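Local atomic coordinates of beta-methylmalyl-CoA dehydratase (Chloroflexus aurantiacus, PDB entry 4E3E), a protein that catalyses the reversible dehydration of beta-methylmalyl-CoA to mesaconyl-CoA, a step of the glyoxylate assimilation cycle used to regenerate acetyl-CoA and produce pyruvate. Residues I63-V68 and G93-V98; V130-N133 and E137-L140; V176-S181 and A268-A273. All blocks are in the same frame, centred on the assembly; numbering follows the deposited sequence.

Interaction 1 of 3, residues I63-V68 and G93-V98; sequences IDSLLV and GRFGAV
The ring of Phe95 reaches from the end of strand 84-95 to Ser65 in the first turn of helix 65-80, where a helix lies against the antiparallel sheet of this hot-dog fold enzyme. The main interaction is a CH-pi contact. Ser65 CB sits over one face of the Phe95 ring, 4.0 Å from the centroid and 21° off the normal, displaced toward the rim, with CE1 its nearest ring atom. Apolar packing is slighter: Val68, a turn further along the helix, brings CG1 to the edge of the same ring, 4.5 Å from Phe95 CE1. Phe95 CG stands anti to its carbonyl carbon (chi1 -71°), which carries the ring off the strand toward the helix start. Polar bonds act beside the aromatic contact. The hydroxyl of Ser65 is hydrogen-bonded to Ile271 O on strand 270-278, whose Ile271 and Ile274 side chains also touch Phe95. Ile63, Asp64 and Ser65, like Gly96, Ala97 and Val98, belong to substrate-binding sites inferred by similarity; the ring thus packs against a helix start whose residues probably bind the substrate. Asp64 is the N-cap of that helix: its OD2 accepts from Leu66 N at 2.8 Å through the anti lone pair.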
ATOM      1  N   ILE A  63      17.355   1.389   3.889  1.00 25.02           N
ATOM      2  CA  ILE A  63      16.449   1.549   2.761  1.00 24.91           C
ATOM      3  C   ILE A  63      17.052   0.870   1.511  1.00 25.00           C
ATOM      4  O   ILE A  63      18.237   1.018   1.238  1.00 26.04           O
ATOM      5  CB  ILE A  63      16.193   3.070   2.483  1.00 25.17           C
ATOM      6  CG1 ILE A  63      15.665   3.804   3.726  1.00 23.47           C
ATOM      7  CG2 ILE A  63      15.230   3.274   1.314  1.00 24.17           C
ATOM      8  CD1 ILE A  63      14.437   3.171   4.369  1.00 23.42           C
ATOM      9  N   ASP A  64      16.239   0.136   0.746  1.00 24.92           N
ATOM     10  CA  ASP A  64      16.674  -0.442  -0.499  1.00 22.29           C
ATOM     11  C   ASP A  64      17.294   0.642  -1.406  1.00 25.66           C
ATOM     12  O   ASP A  64      16.690   1.705  -1.622  1.00 25.41           O
ATOM     13  CB  ASP A  64      15.461  -1.055  -1.226  1.00 25.10           C
ATOM     14  CG  ASP A  64      15.863  -1.957  -2.391  1.00 29.79           C
ATOM     15  OD1 ASP A  64      15.561  -3.171  -2.328  1.00 32.22           O
ATOM     16  OD2 ASP A  64      16.471  -1.456  -3.375  1.00 31.06           O
ATOM     17  N   SER A  65      18.471   0.353  -1.966  1.00 25.33           N
ATOM     18  CA  SER A  65      19.174   1.282  -2.860  1.00 27.64           C
ATOM     19  C   SER A  65      18.284   1.757  -3.998  1.00 25.81           C
ATOM     20  O   SER A  65      18.353   2.921  -4.400  1.00 24.94           O
ATOM     21  CB  SER A  65      20.428   0.630  -3.457  1.00 32.08           C
ATOM     22  OG  SER A  65      21.501   0.689  -2.541  1.00 44.36           O
ATOM     23  N   LEU A  66      17.457   0.865  -4.534  1.00 24.44           N
ATOM     24  CA  LEU A  66      16.575   1.277  -5.625  1.00 23.06           C
ATOM     25  C   LEU A  66      15.399   2.146  -5.165  1.00 26.10           C
ATOM     26  O   LEU A  66      14.928   3.005  -5.926  1.00 26.47           O
ATOM     27  CB  LEU A  66      16.076   0.070  -6.409  1.00 22.65           C
ATOM     28  CG  LEU A  66      17.148  -0.676  -7.167  1.00 21.28           C
ATOM     29  CD1 LEU A  66      16.445  -1.778  -7.946  1.00 22.00           C
ATOM     30  CD2 LEU A  66      17.885   0.263  -8.121  1.00 24.43           C
ATOM     31  N   LEU A  67      14.921   1.927  -3.938  1.00 24.69           N
ATOM     32  CA  LEU A  67      13.930   2.841  -3.348  1.00 25.85           C
ATOM     33  C   LEU A  67      14.538   4.253  -3.222  1.00 26.41           C
ATOM     34  O   LEU A  67      13.893   5.246  -3.606  1.00 24.75           O
ATOM     35  CB  LEU A  67      13.396   2.326  -2.001  1.00 25.43           C
ATOM     36  CG  LEU A  67      12.374   3.185  -1.228  1.00 25.86           C
ATOM     37  CD1 LEU A  67      11.181   3.608  -2.101  1.00 24.85           C
ATOM     38  CD2 LEU A  67      11.906   2.440   0.032  1.00 23.48           C
ATOM     39  N   VAL A  68      15.771   4.331  -2.705  1.00 25.30           N
ATOM     40  CA  VAL A  68      16.539   5.580  -2.709  1.00 25.45           C
ATOM     41  C   VAL A  68      16.626   6.175  -4.129  1.00 26.07           C
ATOM     42  O   VAL A  68      16.354   7.371  -4.340  1.00 22.28           O
ATOM     43  CB  VAL A  68      17.966   5.395  -2.146  1.00 22.96           C
ATOM     44  CG1 VAL A  68      18.798   6.668  -2.347  1.00 25.55           C
ATOM     45  CG2 VAL A  68      17.924   5.028  -0.659  1.00 23.49           C
ATOM     46  N   GLY A  93      26.300   6.273 -11.685  1.00 28.03           N
ATOM     47  CA  GLY A  93      25.373   6.228 -10.553  1.00 25.21           C
ATOM     48  C   GLY A  93      26.055   5.639  -9.341  1.00 26.34           C
ATOM     49  O   GLY A  93      26.128   4.419  -9.216  1.00 29.49           O
ATOM     50  N   ARG A  94      26.567   6.500  -8.458  1.00 24.78           N
ATOM     51  CA  ARG A  94      27.335   6.068  -7.285  1.00 26.65           C
ATOM     52  C   ARG A  94      26.491   6.224  -6.013  1.00 26.75           C
ATOM     53  O   ARG A  94      26.068   7.340  -5.693  1.00 28.02           O
ATOM     54  CB  ARG A  94      28.614   6.909  -7.157  1.00 23.00           C
ATOM     55  CG  ARG A  94      29.499   6.539  -5.966  1.00 26.42           C
ATOM     56  CD  ARG A  94      30.641   7.526  -5.808  1.00 28.69           C
ATOM     57  NE  ARG A  94      30.152   8.865  -5.487  1.00 29.08           N
ATOM     58  CZ  ARG A  94      29.923   9.309  -4.254  1.00 31.52           C
ATOM     59  NH1 ARG A  94      30.139   8.520  -3.208  1.00 28.00           N
ATOM     60  NH2 ARG A  94      29.485  10.550  -4.070  1.00 34.48           N
ATOM     61  N   PHE A  95      26.242   5.117  -5.301  1.00 24.32           N
ATOM     62  CA  PHE A  95      25.569   5.189  -3.994  1.00 24.89           C
ATOM     63  C   PHE A  95      26.579   5.617  -2.938  1.00 25.14           C
ATOM     64  O   PHE A  95      27.712   5.165  -2.956  1.00 32.25           O
ATOM     65  CB  PHE A  95      24.860   3.861  -3.653  1.00 19.67           C
ATOM     66  CG  PHE A  95      23.627   3.625  -4.508  1.00 21.56           C
ATOM     67  CD1 PHE A  95      22.377   4.127  -4.116  1.00 25.40           C
ATOM     68  CD2 PHE A  95      23.721   2.956  -5.723  1.00 21.85           C
ATOM     69  CE1 PHE A  95      21.248   3.946  -4.927  1.00 25.17           C
ATOM     70  CE2 PHE A  95      22.595   2.762  -6.527  1.00 22.90           C
ATOM     71  CZ  PHE A  95      21.358   3.264  -6.135  1.00 23.71           C
ATOM     72  N   GLY A  96      26.181   6.527  -2.053  1.00 26.07           N
ATOM     73  CA  GLY A  96      27.104   7.132  -1.091  1.00 26.90           C
ATOM     74  C   GLY A  96      26.756   6.661   0.312  1.00 29.67           C
ATOM     75  O   GLY A  96      26.795   5.470   0.591  1.00 31.61           O
ATOM     76  N   ALA A  97      26.399   7.583   1.202  1.00 29.99           N
ATOM     77  CA  ALA A  97      26.006   7.204   2.560  1.00 32.18           C
ATOM     78  C   ALA A  97      24.747   6.334   2.563  1.00 27.99           C
ATOM     79  O   ALA A  97      23.837   6.505   1.732  1.00 25.54           O
ATOM     80  CB  ALA A  97      25.810   8.437   3.434  1.00 31.19           C
ATOM     81  N   VAL A  98      24.723   5.376   3.484  1.00 27.08           N
ATOM     82  CA  VAL A  98      23.541   4.541   3.725  1.00 28.08           C
ATOM     83  C   VAL A  98      22.349   5.415   4.134  1.00 26.13           C
ATOM     84  O   VAL A  98      22.502   6.406   4.870  1.00 29.14           O
ATOM     85  CB  VAL A  98      23.833   3.507   4.839  1.00 30.14           C
ATOM     86  CG1 VAL A  98      22.620   2.648   5.148  1.00 29.37           C
ATOM     87  CG2 VAL A  98      24.993   2.626   4.430  1.00 30.50           C
TER

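Interaction 2 of 3, residues V130-N133 and E137-L140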
ATOM      1  N   VAL A 130      21.987  14.928  -7.814  1.00 25.72           N
ATOM      2  CA  VAL A 130      22.650  14.609  -6.551  1.00 25.39           C
ATOM      3  C   VAL A 130      21.609  14.616  -5.427  1.00 28.60           C
ATOM      4  O   VAL A 130      20.887  15.611  -5.239  1.00 31.82           O
ATOM      5  CB  VAL A 130      23.766  15.630  -6.268  1.00 23.74           C
ATOM      6  CG1 VAL A 130      24.431  15.380  -4.904  1.00 23.23           C
ATOM      7  CG2 VAL A 130      24.806  15.611  -7.396  1.00 25.63           C
ATOM      8  N   GLY A 131      21.508  13.498  -4.705  1.00 25.41           N
ATOM      9  CA  GLY A 131      20.597  13.396  -3.565  1.00 25.27           C
ATOM     10  C   GLY A 131      21.429  13.419  -2.309  1.00 25.67           C
ATOM     11  O   GLY A 131      22.414  12.700  -2.238  1.00 26.30           O
ATOM     12  N   VAL A 132      21.051  14.255  -1.338  1.00 23.95           N
ATOM     13  CA  VAL A 132      21.756  14.345  -0.064  1.00 27.09           C
ATOM     14  C   VAL A 132      20.792  14.036   1.074  1.00 28.92           C
ATOM     15  O   VAL A 132      19.579  14.179   0.923  1.00 28.15           O
ATOM     16  CB  VAL A 132      22.435  15.737   0.180  1.00 26.39           C
ATOM     17  CG1 VAL A 132      23.522  16.004  -0.860  1.00 27.73           C
ATOM     18  CG2 VAL A 132      21.427  16.883   0.193  1.00 29.36           C
ATOM     19  N   ASN A 133      21.316  13.625   2.221  1.00 27.19           N
ATOM     20  CA  ASN A 133      20.431  13.421   3.357  1.00 26.84           C
ATOM     21  C   ASN A 133      20.380  14.707   4.196  1.00 29.79           C
ATOM     22  O   ASN A 133      20.921  15.747   3.786  1.00 29.20           O
ATOM     23  CB  ASN A 133      20.865  12.196   4.176  1.00 25.53           C
ATOM     24  CG  ASN A 133      22.253  12.356   4.753  1.00 28.33           C
ATOM     25  OD1 ASN A 133      22.785  13.467   4.813  1.00 30.86           O
ATOM     26  ND2 ASN A 133      22.859  11.248   5.165  1.00 29.42           N
ATOM     27  N   GLU A 137      25.045  14.817   3.470  1.00 32.32           N
ATOM     28  CA  GLU A 137      25.871  13.747   2.881  1.00 26.07           C
ATOM     29  C   GLU A 137      25.202  13.253   1.605  1.00 27.06           C
ATOM     30  O   GLU A 137      23.998  13.051   1.584  1.00 27.95           O
ATOM     31  CB  GLU A 137      26.013  12.577   3.846  1.00 27.60           C
ATOM     32  CG  GLU A 137      26.628  12.950   5.201  1.00 30.60           C
ATOM     33  CD  GLU A 137      26.578  11.803   6.211  1.00 44.87           C
ATOM     34  OE1 GLU A 137      25.481  11.233   6.472  1.00 40.91           O
ATOM     35  OE2 GLU A 137      27.648  11.467   6.754  1.00 62.47           O
ATOM     36  N   VAL A 138      25.990  13.056   0.552  1.00 24.58           N
ATOM     37  CA  VAL A 138      25.493  12.507  -0.703  1.00 25.56           C
ATOM     38  C   VAL A 138      25.169  11.032  -0.484  1.00 27.60           C
ATOM     39  O   VAL A 138      26.007  10.277   0.006  1.00 27.09           O
ATOM     40  CB  VAL A 138      26.562  12.670  -1.802  1.00 29.09           C
ATOM     41  CG1 VAL A 138      26.144  11.968  -3.085  1.00 26.97           C
ATOM     42  CG2 VAL A 138      26.867  14.162  -2.035  1.00 27.79           C
ATOM     43  N   VAL A 139      23.943  10.640  -0.825  1.00 26.86           N
ATOM     44  CA  VAL A 139      23.502   9.259  -0.706  1.00 26.86           C
ATOM     45  C   VAL A 139      23.463   8.640  -2.096  1.00 24.97           C
ATOM     46  O   VAL A 139      23.515   7.414  -2.247  1.00 25.55           O
ATOM     47  CB  VAL A 139      22.124   9.141   0.007  1.00 23.93           C
ATOM     48  CG1 VAL A 139      22.206   9.768   1.416  1.00 20.87           C
ATOM     49  CG2 VAL A 139      21.017   9.771  -0.821  1.00 23.87           C
ATOM     50  N   LEU A 140      23.392   9.503  -3.106  1.00 23.82           N
ATOM     51  CA  LEU A 140      23.361   9.067  -4.491  1.00 24.80           C
ATOM     52  C   LEU A 140      23.665  10.235  -5.414  1.00 26.71           C
ATOM     53  O   LEU A 140      23.154  11.347  -5.224  1.00 27.11           O
ATOM     54  CB  LEU A 140      21.982   8.511  -4.830  1.00 22.53           C
ATOM     55  CG  LEU A 140      21.682   8.155  -6.294  1.00 24.54           C
ATOM     56  CD1 LEU A 140      22.587   7.024  -6.773  1.00 22.23           C
ATOM     57  CD2 LEU A 140      20.210   7.793  -6.467  1.00 23.83           C
TER
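The Asn133 amide and the Glu137 carboxylate have their planes 35° apart: Asn133 ND2 donates to Glu137 OE1 over 2.9 Å, with OE1 in the amide plane and using its anti lone pair. Above that plane, Glu137 N approaches Asn133 OD1 at 3.0 Å, 41° out of the carbonyl plane; OD1 also accepts from Trp135 N inside the turn. Asn133 CG lies between its backbone N and carbonyl carbon (chi1 62°), which folds the amide back over the turn. Asn133 N closes on Glu137 O where the hairpin of strands 122-132 and 138-149 reverses. With an alanine in place of Asn133, Glu137 N and OE1 would probably lose these partners and the glutamate side chain would be freer to turn. Next comes a classic beta bulge, with Val139 and Leu140 both facing Gly131; it falls where the chain turns a corner, at Val139. Gly131 O takes Val139 N at 2.9 Å and, weakly, Leu140 N at 3.5 Å, while Gly131 N gives a nearly straight bond to Leu140 O. On one face of the hairpin, Val138 CG2 lies 4.0 Å from both Val130 CG1 and Val132 CG1. Three bonds between Asn133 and Glu137, from backbone and side chain alike, thus fix the rotation of the amide and hold the turn.

Interaction 3 of 3, residues V176-S181 and A268-A273; sequences VPYTVS and ALSIAA
Tyr178 OH and Ser270 OG lie 2.8 Å apart in a hydrogen bond that either hydroxyl could donate. The serine oxygen sits at the edge of the tyrosine ring, in its plane, and is also 3.7 Å from Tyr178 CE2. Tyr178 OH packs against Leu269 CB at 3.6 Å, and the two side chains run obliquely past each other. Tyr178 CZ is 4.3 Å from Leu269 CB. Two torsions bring the hydroxyls together. Tyr178 CG stands between its backbone N and carbonyl carbon (chi1 47°), directing the ring from the loop to residues 268-273, and Ser270 OG takes the corresponding position on its own residue (chi1 68°). The 268-273 segment runs into strand 270-278, next to strand 84-95 in the antiparallel hot-dog sheet, so the tyrosine ties the connection between strand 138-149 and helix 187-190 to the centre of that sheet. Further out, Leu46 of helix 45-48 touches both Tyr178 and Ser270, and the tyrosine side chain also packs on Leu347 and Ile307 from strands 338-349 and 307-318. The loop is held by polar partners as well: Arg304 NH2 bonds Tyr178 O, and Asp306 OD2 accepts from Val180 N. On the strand side, Ser270 pairs through its backbone with Leu347, and Ala272 and Ala273 both face Thr345 in a classic beta bulge.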
ATOM      1  N   VAL A 176      31.292   0.715   0.689  1.00 31.30           N
ATOM      2  CA  VAL A 176      31.075  -0.638   1.221  1.00 34.64           C
ATOM      3  C   VAL A 176      30.761  -0.472   2.710  1.00 32.63           C
ATOM      4  O   VAL A 176      31.652  -0.595   3.553  1.00 37.08           O
ATOM      5  CB  VAL A 176      32.311  -1.556   1.010  1.00 34.00           C
ATOM      6  CG1 VAL A 176      32.028  -2.976   1.486  1.00 34.30           C
ATOM      7  CG2 VAL A 176      32.736  -1.568  -0.451  1.00 33.91           C
ATOM      8  N   PRO A 177      29.487  -0.181   3.030  1.00 32.13           N
ATOM      9  CA  PRO A 177      29.090   0.363   4.336  1.00 33.75           C
ATOM     10  C   PRO A 177      28.871  -0.671   5.422  1.00 35.16           C
ATOM     11  O   PRO A 177      28.555  -0.311   6.548  1.00 39.88           O
ATOM     12  CB  PRO A 177      27.756   1.033   4.029  1.00 32.77           C
ATOM     13  CG  PRO A 177      27.184   0.234   2.878  1.00 29.47           C
ATOM     14  CD  PRO A 177      28.331  -0.364   2.127  1.00 28.89           C
ATOM     15  N   TYR A 178      29.009  -1.944   5.083  1.00 35.04           N
ATOM     16  CA  TYR A 178      28.858  -2.998   6.079  1.00 34.13           C
ATOM     17  C   TYR A 178      30.014  -3.984   5.997  1.00 34.16           C
ATOM     18  O   TYR A 178      30.849  -3.898   5.092  1.00 38.33           O
ATOM     19  CB  TYR A 178      27.501  -3.690   5.936  1.00 34.04           C
ATOM     20  CG  TYR A 178      27.134  -4.070   4.524  1.00 31.60           C
ATOM     21  CD1 TYR A 178      27.600  -5.251   3.963  1.00 37.59           C
ATOM     22  CD2 TYR A 178      26.304  -3.253   3.748  1.00 33.60           C
ATOM     23  CE1 TYR A 178      27.257  -5.611   2.663  1.00 40.14           C
ATOM     24  CE2 TYR A 178      25.957  -3.602   2.451  1.00 32.92           C
ATOM     25  CZ  TYR A 178      26.436  -4.784   1.911  1.00 36.11           C
ATOM     26  OH  TYR A 178      26.090  -5.153   0.620  1.00 37.31           O
ATOM     27  N   THR A 179      30.072  -4.901   6.956  1.00 35.44           N
ATOM     28  CA  THR A 179      31.175  -5.842   7.066  1.00 32.19           C
ATOM     29  C   THR A 179      30.626  -7.235   7.284  1.00 34.09           C
ATOM     30  O   THR A 179      29.662  -7.414   8.022  1.00 35.46           O
ATOM     31  CB  THR A 179      32.065  -5.498   8.270  1.00 36.61           C
ATOM     32  OG1 THR A 179      32.494  -4.140   8.157  1.00 42.26           O
ATOM     33  CG2 THR A 179      33.291  -6.403   8.304  1.00 35.62           C
ATOM     34  N   VAL A 180      31.263  -8.221   6.662  1.00 31.79           N
ATOM     35  CA  VAL A 180      30.818  -9.602   6.757  1.00 35.20           C
ATOM     36  C   VAL A 180      31.894 -10.447   7.417  1.00 41.29           C
ATOM     37  O   VAL A 180      33.070 -10.316   7.090  1.00 40.05           O
ATOM     38  CB  VAL A 180      30.538 -10.189   5.358  1.00 37.21           C
ATOM     39  CG1 VAL A 180      30.112 -11.643   5.464  1.00 41.41           C
ATOM     40  CG2 VAL A 180      29.466  -9.391   4.655  1.00 38.68           C
ATOM     41  N   SER A 181      31.506 -11.309   8.349  1.00 43.15           N
ATOM     42  CA  SER A 181      32.395 -12.408   8.725  1.00 47.98           C
ATOM     43  C   SER A 181      31.636 -13.711   8.630  1.00 49.43           C
ATOM     44  O   SER A 181      30.438 -13.760   8.927  1.00 45.23           O
ATOM     45  CB  SER A 181      33.010 -12.215  10.113  1.00 53.48           C
ATOM     46  OG  SER A 181      32.013 -12.143  11.110  1.00 51.71           O
ATOM     47  N   ALA A 268      23.771 -11.157  -3.452  1.00 25.13           N
ATOM     48  CA  ALA A 268      24.050  -9.809  -3.957  1.00 25.26           C
ATOM     49  C   ALA A 268      23.290  -8.826  -3.072  1.00 25.14           C
ATOM     50  O   ALA A 268      22.232  -8.306  -3.451  1.00 29.36           O
ATOM     51  CB  ALA A 268      23.640  -9.666  -5.417  1.00 24.79           C
ATOM     52  N   LEU A 269      23.847  -8.571  -1.896  1.00 23.13           N
ATOM     53  CA  LEU A 269      23.083  -7.958  -0.810  1.00 27.18           C
ATOM     54  C   LEU A 269      22.563  -6.559  -1.089  1.00 29.50           C
ATOM     55  O   LEU A 269      21.484  -6.185  -0.597  1.00 32.96           O
ATOM     56  CB  LEU A 269      23.889  -7.968   0.480  1.00 30.54           C
ATOM     57  CG  LEU A 269      23.975  -9.357   1.116  1.00 34.65           C
ATOM     58  CD1 LEU A 269      24.617  -9.193   2.475  1.00 32.03           C
ATOM     59  CD2 LEU A 269      22.607 -10.073   1.204  1.00 38.23           C
ATOM     60  N   SER A 270      23.319  -5.790  -1.874  1.00 27.12           N
ATOM     61  CA  SER A 270      22.922  -4.420  -2.191  1.00 28.50           C
ATOM     62  C   SER A 270      23.567  -3.981  -3.481  1.00 28.50           C
ATOM     63  O   SER A 270      24.602  -4.530  -3.891  1.00 29.74           O
ATOM     64  CB  SER A 270      23.315  -3.460  -1.068  1.00 27.94           C
ATOM     65  OG  SER A 270      24.729  -3.336  -0.987  1.00 30.43           O
ATOM     66  N   ILE A 271      22.945  -2.992  -4.112  1.00 28.41           N
ATOM     67  CA  ILE A 271      23.464  -2.378  -5.315  1.00 30.43           C
ATOM     68  C   ILE A 271      24.311  -1.188  -4.916  1.00 29.22           C
ATOM     69  O   ILE A 271      23.844  -0.298  -4.184  1.00 31.63           O
ATOM     70  CB  ILE A 271      22.332  -1.918  -6.258  1.00 28.61           C
ATOM     71  CG1 ILE A 271      21.556  -3.140  -6.774  1.00 29.94           C
ATOM     72  CG2 ILE A 271      22.922  -1.060  -7.376  1.00 23.82           C
ATOM     73  CD1 ILE A 271      20.270  -2.803  -7.531  1.00 25.76           C
ATOM     74  N   ALA A 272      25.563  -1.184  -5.374  1.00 27.00           N
ATOM     75  CA  ALA A 272      26.495  -0.128  -5.003  1.00 28.30           C
ATOM     76  C   ALA A 272      26.688   0.907  -6.110  1.00 27.94           C
ATOM     77  O   ALA A 272      27.148   2.026  -5.846  1.00 27.43           O
ATOM     78  CB  ALA A 272      27.823  -0.726  -4.579  1.00 26.52           C
ATOM     79  N   ALA A 273      26.342   0.541  -7.344  1.00 25.68           N
ATOM     80  CA  ALA A 273      26.447   1.462  -8.462  1.00 26.02           C
ATOM     81  C   ALA A 273      25.522   1.068  -9.591  1.00 25.93           C
ATOM     82  O   ALA A 273      25.235  -0.118  -9.784  1.00 28.51           O
ATOM     83  CB  ALA A 273      27.880   1.511  -8.990  1.00 27.38           C
TER

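How the interactions relate
From the N terminus, interaction 1 comes first: 63-68 meets 93-98, closing the helix-to-strand loop formed by 65-80 and 84-95. Interaction 2 then closes the tight turn of the hairpin 122-132/138-149, and interaction 3 spans 87 residues to bring the 176-181 loop to strand 270-278. The three follow in series, none crossing or enclosing another. Strand 84-95 lies between strands 138-149 and 270-278 in the sheet. Just past its end, Gly96 N bonds Val139 O (2.8 Å) of interaction 2, and from the strand itself Phe95 N bonds Ala272 O (3.3 Å) of interaction 3. Interactions 2 and 3 do not touch, their nearest atoms being about 7 Å apart.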